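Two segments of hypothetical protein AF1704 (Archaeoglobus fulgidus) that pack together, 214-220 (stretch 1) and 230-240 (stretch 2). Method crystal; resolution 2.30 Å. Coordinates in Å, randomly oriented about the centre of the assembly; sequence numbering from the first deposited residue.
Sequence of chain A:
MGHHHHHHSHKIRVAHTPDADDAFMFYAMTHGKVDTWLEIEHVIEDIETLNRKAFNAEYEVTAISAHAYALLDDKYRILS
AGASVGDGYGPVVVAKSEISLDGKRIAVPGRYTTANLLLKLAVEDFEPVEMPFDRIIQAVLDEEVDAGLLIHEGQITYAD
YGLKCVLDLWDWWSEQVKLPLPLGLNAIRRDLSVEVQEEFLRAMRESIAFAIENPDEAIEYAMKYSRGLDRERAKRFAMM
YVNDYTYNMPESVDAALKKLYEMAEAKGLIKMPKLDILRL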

ATOM      1  N   ASN A 214     -16.394   9.380 -10.235  1.00 30.20           N
ATOM      2  CA  ASN A 214     -17.562   8.920  -9.502  1.00 29.18           C
ATOM      3  C   ASN A 214     -17.111   8.542  -8.104  1.00 29.93           C
ATOM      4  O   ASN A 214     -17.270   7.404  -7.680  1.00 30.88           O
ATOM      5  N   PRO A 215     -16.553   9.507  -7.365  1.00 30.76           N
ATOM      6  CA  PRO A 215     -16.070   9.264  -6.005  1.00 29.83           C
ATOM      7  C   PRO A 215     -17.122   8.745  -5.038  1.00 29.71           C
ATOM      8  O   PRO A 215     -16.837   7.876  -4.214  1.00 29.70           O
ATOM      9  N   ASP A 216     -18.341   9.260  -5.129  1.00 27.93           N
ATOM     10  CA  ASP A 216     -19.372   8.801  -4.208  1.00 27.46           C
ATOM     11  C   ASP A 216     -19.847   7.393  -4.521  1.00 27.83           C
ATOM     12  O   ASP A 216     -20.046   6.590  -3.612  1.00 27.75           O
ATOM     13  N   GLU A 217     -20.017   7.088  -5.801  1.00 26.49           N
ATOM     14  CA  GLU A 217     -20.461   5.765  -6.178  1.00 27.06           C
ATOM     15  C   GLU A 217     -19.400   4.728  -5.785  1.00 26.92           C
ATOM     16  O   GLU A 217     -19.688   3.771  -5.063  1.00 26.88           O
ATOM     17  N   ALA A 218     -18.170   4.920  -6.253  1.00 25.59           N
ATOM     18  CA  ALA A 218     -17.088   3.989  -5.942  1.00 23.69           C
ATOM     19  C   ALA A 218     -16.836   3.856  -4.436  1.00 22.97           C
ATOM     20  O   ALA A 218     -16.571   2.763  -3.936  1.00 22.60           O
ATOM     21  N   ILE A 219     -16.930   4.965  -3.713  1.00 22.46           N
ATOM     22  CA  ILE A 219     -16.701   4.962  -2.276  1.00 23.11           C
ATOM     23  C   ILE A 219     -17.810   4.221  -1.532  1.00 24.23           C
ATOM     24  O   ILE A 219     -17.587   3.662  -0.459  1.00 25.60           O
ATOM     25  N   GLU A 220     -19.011   4.222  -2.102  1.00 25.64           N
ATOM     26  CA  GLU A 220     -20.159   3.559  -1.484  1.00 26.67           C
ATOM     27  C   GLU A 220     -19.878   2.077  -1.253  1.00 26.86           C
ATOM     28  O   GLU A 220     -20.092   1.556  -0.161  1.00 26.61           O
ATOM     29  N   ASP A 230     -16.303   7.401   8.422  1.00 24.03           N
ATOM     30  CA  ASP A 230     -17.513   7.940   7.822  1.00 24.16           C
ATOM     31  C   ASP A 230     -17.205   8.116   6.337  1.00 23.70           C
ATOM     32  O   ASP A 230     -16.054   7.956   5.917  1.00 23.21           O
ATOM     33  N   ARG A 231     -18.222   8.438   5.543  1.00 23.83           N
ATOM     34  CA  ARG A 231     -18.057   8.606   4.093  1.00 24.15           C
ATOM     35  C   ARG A 231     -17.040   9.659   3.656  1.00 24.14           C
ATOM     36  O   ARG A 231     -16.280   9.447   2.708  1.00 21.23           O
ATOM     37  N   GLU A 232     -17.016  10.787   4.353  1.00 23.62           N
ATOM     38  CA  GLU A 232     -16.094  11.850   3.996  1.00 24.64           C
ATOM     39  C   GLU A 232     -14.651  11.462   4.260  1.00 24.01           C
ATOM     40  O   GLU A 232     -13.770  11.658   3.419  1.00 23.12           O
ATOM     41  N   ARG A 233     -14.418  10.913   5.444  1.00 22.79           N
ATOM     42  CA  ARG A 233     -13.087  10.502   5.852  1.00 22.93           C
ATOM     43  C   ARG A 233     -12.574   9.397   4.925  1.00 20.99           C
ATOM     44  O   ARG A 233     -11.390   9.352   4.588  1.00 18.07           O
ATOM     45  N   ALA A 234     -13.472   8.510   4.510  1.00 18.88           N
ATOM     46  CA  ALA A 234     -13.095   7.420   3.616  1.00 19.15           C
ATOM     47  C   ALA A 234     -12.734   7.951   2.223  1.00 20.75           C
ATOM     48  O   ALA A 234     -11.760   7.503   1.612  1.00 20.28           O
ATOM     49  N   LYS A 235     -13.518   8.902   1.721  1.00 20.87           N
ATOM     50  CA  LYS A 235     -13.253   9.483   0.410  1.00 22.58           C
ATOM     51  C   LYS A 235     -11.881  10.143   0.447  1.00 22.43           C
ATOM     52  O   LYS A 235     -11.066   9.982  -0.465  1.00 21.97           O
ATOM     53  N   ARG A 236     -11.632  10.887   1.519  1.00 22.01           N
ATOM     54  CA  ARG A 236     -10.363  11.586   1.705  1.00 22.07           C
ATOM     55  C   ARG A 236      -9.196  10.596   1.690  1.00 21.27           C
ATOM     56  O   ARG A 236      -8.181  10.845   1.044  1.00 21.13           O
ATOM     57  N   PHE A 237      -9.350   9.474   2.392  1.00 20.35           N
ATOM     58  CA  PHE A 237      -8.303   8.454   2.453  1.00 20.70           C
ATOM     59  C   PHE A 237      -8.055   7.827   1.088  1.00 20.18           C
ATOM     60  O   PHE A 237      -6.911   7.697   0.642  1.00 21.07           O
ATOM     61  N   ALA A 238      -9.135   7.425   0.434  1.00 18.84           N
ATOM     62  CA  ALA A 238      -9.025   6.810  -0.877  1.00 19.90           C
ATOM     63  C   ALA A 238      -8.402   7.780  -1.874  1.00 20.94           C
ATOM     64  O   ALA A 238      -7.532   7.395  -2.648  1.00 22.00           O
HETATM   65  N   MSE A 239      -8.846   9.034  -1.854  1.00 21.36           N
HETATM   66  CA  MSE A 239      -8.323  10.034  -2.775  1.00 23.13           C
HETATM   67  C   MSE A 239      -6.844  10.343  -2.514  1.00 21.29           C
HETATM   68  O   MSE A 239      -6.143  10.849  -3.396  1.00 21.05           O
HETATM   69  N   MSE A 240      -6.380  10.029  -1.306  1.00 18.00           N
HETATM   70  CA  MSE A 240      -4.984  10.241  -0.914  1.00 17.15           C
HETATM   71  C   MSE A 240      -4.053   9.243  -1.602  1.00 15.75           C
HETATM   72  O   MSE A 240      -2.906   9.566  -1.906  1.00 13.86           O
TER

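Two salt bridges tie the stretches together. In the first, Lys235 NZ donates a hydrogen bond to Asp216 OD1 at 2.9 Å. The same ammonium group also reaches a carboxylate of its own helix, with Lys235 NZ 2.7 Å from Glu232 OE1. Lys235 therefore sits between two acids, one from each stretch. Its CA-to-CB bond points sideways, but its end comes nearer to stretch 1. Chi1 is off the wells at -123°, followed by t, m and t. Asp216 also starts sideways, with chi1 m, and its carboxylate comes nearer to the other helix. Glu232 points away from stretch 1 at CB, but chi1 m and chi2 m bring its end back toward the lysine.

The second salt bridge joins Arg231 and Glu220. Arg231 NH1 donates to Glu220 OE2 at 3.0 Å, and the N-H...acceptor angle of 174° is almost straight. The carboxylate oxygen lies at the edge of the guanidinium, near its plane, where the N-H groups point. Both side chains leave the backbone sideways and are long enough to meet. Arg231 has chi1 m, then chi2 and chi3 t. Glu220 has chi1 t and chi2 p. Both residues are exposed, so this bridge lies at the surface.

Ile219 is the main apolar residue of the contact. It points toward stretch 2 and has the largest covered area of any residue here. Its chi1 of -137° is off the wells, and chi2 is m. Ile219 CD1 packs 3.4 Å from Ala234 CB. Ala234 also points toward its partner, and both residues are buried. Ile219 CG1 lies 3.8 Å from Lys235 CG, so the lysine contributes its aliphatic stem to the packing as well as its charge. Ile219 CA is 6.3 Å from Lys235 CA.

Pro215, in the first turn of its helix, also points toward stretch 2. Its CB is 4.2 Å from Lys235 CD and also 4.2 Å from SE of selenomethionine Met239. Met239 starts sideways, with chi1 and chi2 off the wells and chi3 p, and its end comes nearer to the proline.

The helices cross at 100°, with axes 10.2 Å apart at closest approach. The contact buries 357 Å², both sides summed. Asp230 lies out of reach of stretch 1 and caps its own helix: Arg233 N donates to Asp230 OD1 at 3.0 Å.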

ATOM      1  CB  ASN A 214     -18.167   7.705 -10.200  1.00 27.48           C
ATOM      2  CG  ASN A 214     -18.548   7.990 -11.634  1.00 25.65           C
ATOM      3  OD1 ASN A 214     -19.510   8.713 -11.911  1.00 23.12           O
ATOM      4  ND2 ASN A 214     -17.785   7.429 -12.559  1.00 22.08           N
ATOM      5  CB  PRO A 215     -15.522  10.625  -5.591  1.00 30.21           C
ATOM      6  CG  PRO A 215     -16.446  11.567  -6.288  1.00 31.40           C
ATOM      7  CD  PRO A 215     -16.535  10.950  -7.670  1.00 30.53           C
ATOM      8  CB  ASP A 216     -20.537   9.786  -4.194  1.00 27.99           C
ATOM      9  CG  ASP A 216     -20.120  11.147  -3.663  1.00 28.92           C
ATOM     10  OD1 ASP A 216     -19.737  11.217  -2.469  1.00 27.92           O
ATOM     11  OD2 ASP A 216     -20.158  12.128  -4.435  1.00 26.88           O
ATOM     12  CB  GLU A 217     -20.719   5.701  -7.681  1.00 28.57           C
ATOM     13  CG  GLU A 217     -21.454   4.445  -8.118  1.00 29.38           C
ATOM     14  CD  GLU A 217     -21.468   4.276  -9.621  1.00 30.59           C
ATOM     15  OE1 GLU A 217     -21.590   5.294 -10.331  1.00 30.32           O
ATOM     16  OE2 GLU A 217     -21.376   3.120 -10.093  1.00 30.95           O
ATOM     17  CB  ALA A 218     -15.807   4.416  -6.655  1.00 22.35           C
ATOM     18  CB  ILE A 219     -16.613   6.411  -1.746  1.00 25.44           C
ATOM     19  CG1 ILE A 219     -15.460   6.539  -0.747  1.00 25.74           C
ATOM     20  CG2 ILE A 219     -17.944   6.834  -1.105  1.00 23.94           C
ATOM     21  CD1 ILE A 219     -15.595   5.688   0.471  1.00 27.84           C
ATOM     22  CB  GLU A 220     -21.395   3.703  -2.373  1.00 29.50           C
ATOM     23  CG  GLU A 220     -22.680   3.220  -1.713  1.00 34.37           C
ATOM     24  CD  GLU A 220     -23.015   4.018  -0.469  1.00 38.00           C
ATOM     25  OE1 GLU A 220     -23.029   5.274  -0.548  1.00 38.10           O
ATOM     26  OE2 GLU A 220     -23.259   3.398   0.597  1.00 41.41           O
ATOM     27  CB  ASP A 230     -17.858   9.275   8.478  1.00 26.87           C
ATOM     28  CG  ASP A 230     -16.623  10.092   8.816  1.00 29.77           C
ATOM     29  OD1 ASP A 230     -16.112  10.816   7.935  1.00 30.41           O
ATOM     30  OD2 ASP A 230     -16.150  10.000   9.969  1.00 34.44           O
ATOM     31  CB  ARG A 231     -19.419   8.901   3.443  1.00 25.35           C
ATOM     32  CG  ARG A 231     -20.147   7.629   3.030  1.00 27.19           C
ATOM     33  CD  ARG A 231     -21.668   7.759   2.960  1.00 30.43           C
ATOM     34  NE  ARG A 231     -22.266   6.432   2.761  1.00 31.54           N
ATOM     35  CZ  ARG A 231     -22.685   5.629   3.740  1.00 34.83           C
ATOM     36  NH1 ARG A 231     -23.196   4.435   3.451  1.00 35.38           N
ATOM     37  NH2 ARG A 231     -22.633   6.035   5.003  1.00 35.20           N
ATOM     38  CB  GLU A 232     -16.438  13.125   4.767  1.00 26.40           C
ATOM     39  CG  GLU A 232     -17.705  13.802   4.262  1.00 30.88           C
ATOM     40  CD  GLU A 232     -17.688  14.011   2.746  1.00 32.30           C
ATOM     41  OE1 GLU A 232     -18.366  13.237   2.031  1.00 30.61           O
ATOM     42  OE2 GLU A 232     -16.977  14.933   2.279  1.00 32.77           O
ATOM     43  CB  ARG A 233     -13.134  10.003   7.294  1.00 25.70           C
ATOM     44  CG  ARG A 233     -11.919  10.365   8.109  1.00 26.96           C
ATOM     45  CD  ARG A 233     -12.277  11.375   9.182  1.00 27.29           C
ATOM     46  NE  ARG A 233     -11.636  11.012  10.443  1.00 28.67           N
ATOM     47  CZ  ARG A 233     -11.871  11.608  11.604  1.00 30.22           C
ATOM     48  NH1 ARG A 233     -12.741  12.611  11.676  1.00 32.84           N
ATOM     49  NH2 ARG A 233     -11.236  11.191  12.689  1.00 32.21           N
ATOM     50  CB  ALA A 234     -14.225   6.406   3.518  1.00 17.64           C
ATOM     51  CB  LYS A 235     -14.312  10.533   0.056  1.00 23.48           C
ATOM     52  CG  LYS A 235     -15.058  10.276  -1.247  1.00 25.78           C
ATOM     53  CD  LYS A 235     -16.051  11.389  -1.540  1.00 25.67           C
ATOM     54  CE  LYS A 235     -17.078  11.522  -0.427  1.00 28.64           C
ATOM     55  NZ  LYS A 235     -17.997  12.682  -0.629  1.00 32.27           N
ATOM     56  CB  ARG A 236     -10.397  12.358   3.030  1.00 23.05           C
ATOM     57  CG  ARG A 236      -9.106  13.073   3.412  1.00 27.12           C
ATOM     58  CD  ARG A 236      -9.248  13.685   4.812  1.00 30.17           C
ATOM     59  NE  ARG A 236      -7.976  13.742   5.535  1.00 33.75           N
ATOM     60  CZ  ARG A 236      -7.875  13.823   6.860  1.00 34.75           C
ATOM     61  NH1 ARG A 236      -6.680  13.868   7.435  1.00 35.69           N
ATOM     62  NH2 ARG A 236      -8.970  13.851   7.610  1.00 35.10           N
ATOM     63  CB  PHE A 237      -8.681   7.341   3.442  1.00 19.36           C
ATOM     64  CG  PHE A 237      -7.620   6.282   3.596  1.00 17.52           C
ATOM     65  CD1 PHE A 237      -6.415   6.576   4.233  1.00 15.52           C
ATOM     66  CD2 PHE A 237      -7.824   4.995   3.103  1.00 17.90           C
ATOM     67  CE1 PHE A 237      -5.430   5.611   4.375  1.00 16.09           C
ATOM     68  CE2 PHE A 237      -6.845   4.021   3.237  1.00 18.66           C
ATOM     69  CZ  PHE A 237      -5.643   4.330   3.879  1.00 18.51           C
ATOM     70  CB  ALA A 238     -10.400   6.366  -1.363  1.00 19.79           C
HETATM   71  CB  MSE A 239      -9.158  11.315  -2.689  1.00 28.27           C
HETATM   72  CG  MSE A 239      -9.832  11.707  -4.001  1.00 36.03           C
HETATM   73 SE   MSE A 239     -11.780  11.542  -4.018  1.00 47.28          SE
HETATM   74  CE  MSE A 239     -12.210  12.972  -2.775  1.00 42.71           C
HETATM   75  CB  MSE A 240      -4.819  10.085   0.604  1.00 19.20           C
HETATM   76  CG  MSE A 240      -5.156  11.334   1.421  1.00 26.53           C
HETATM   77 SE   MSE A 240      -5.279  11.006   3.334  1.00 34.92          SE
HETATM   78  CE  MSE A 240      -3.413  10.814   3.801  1.00 30.33           C
TER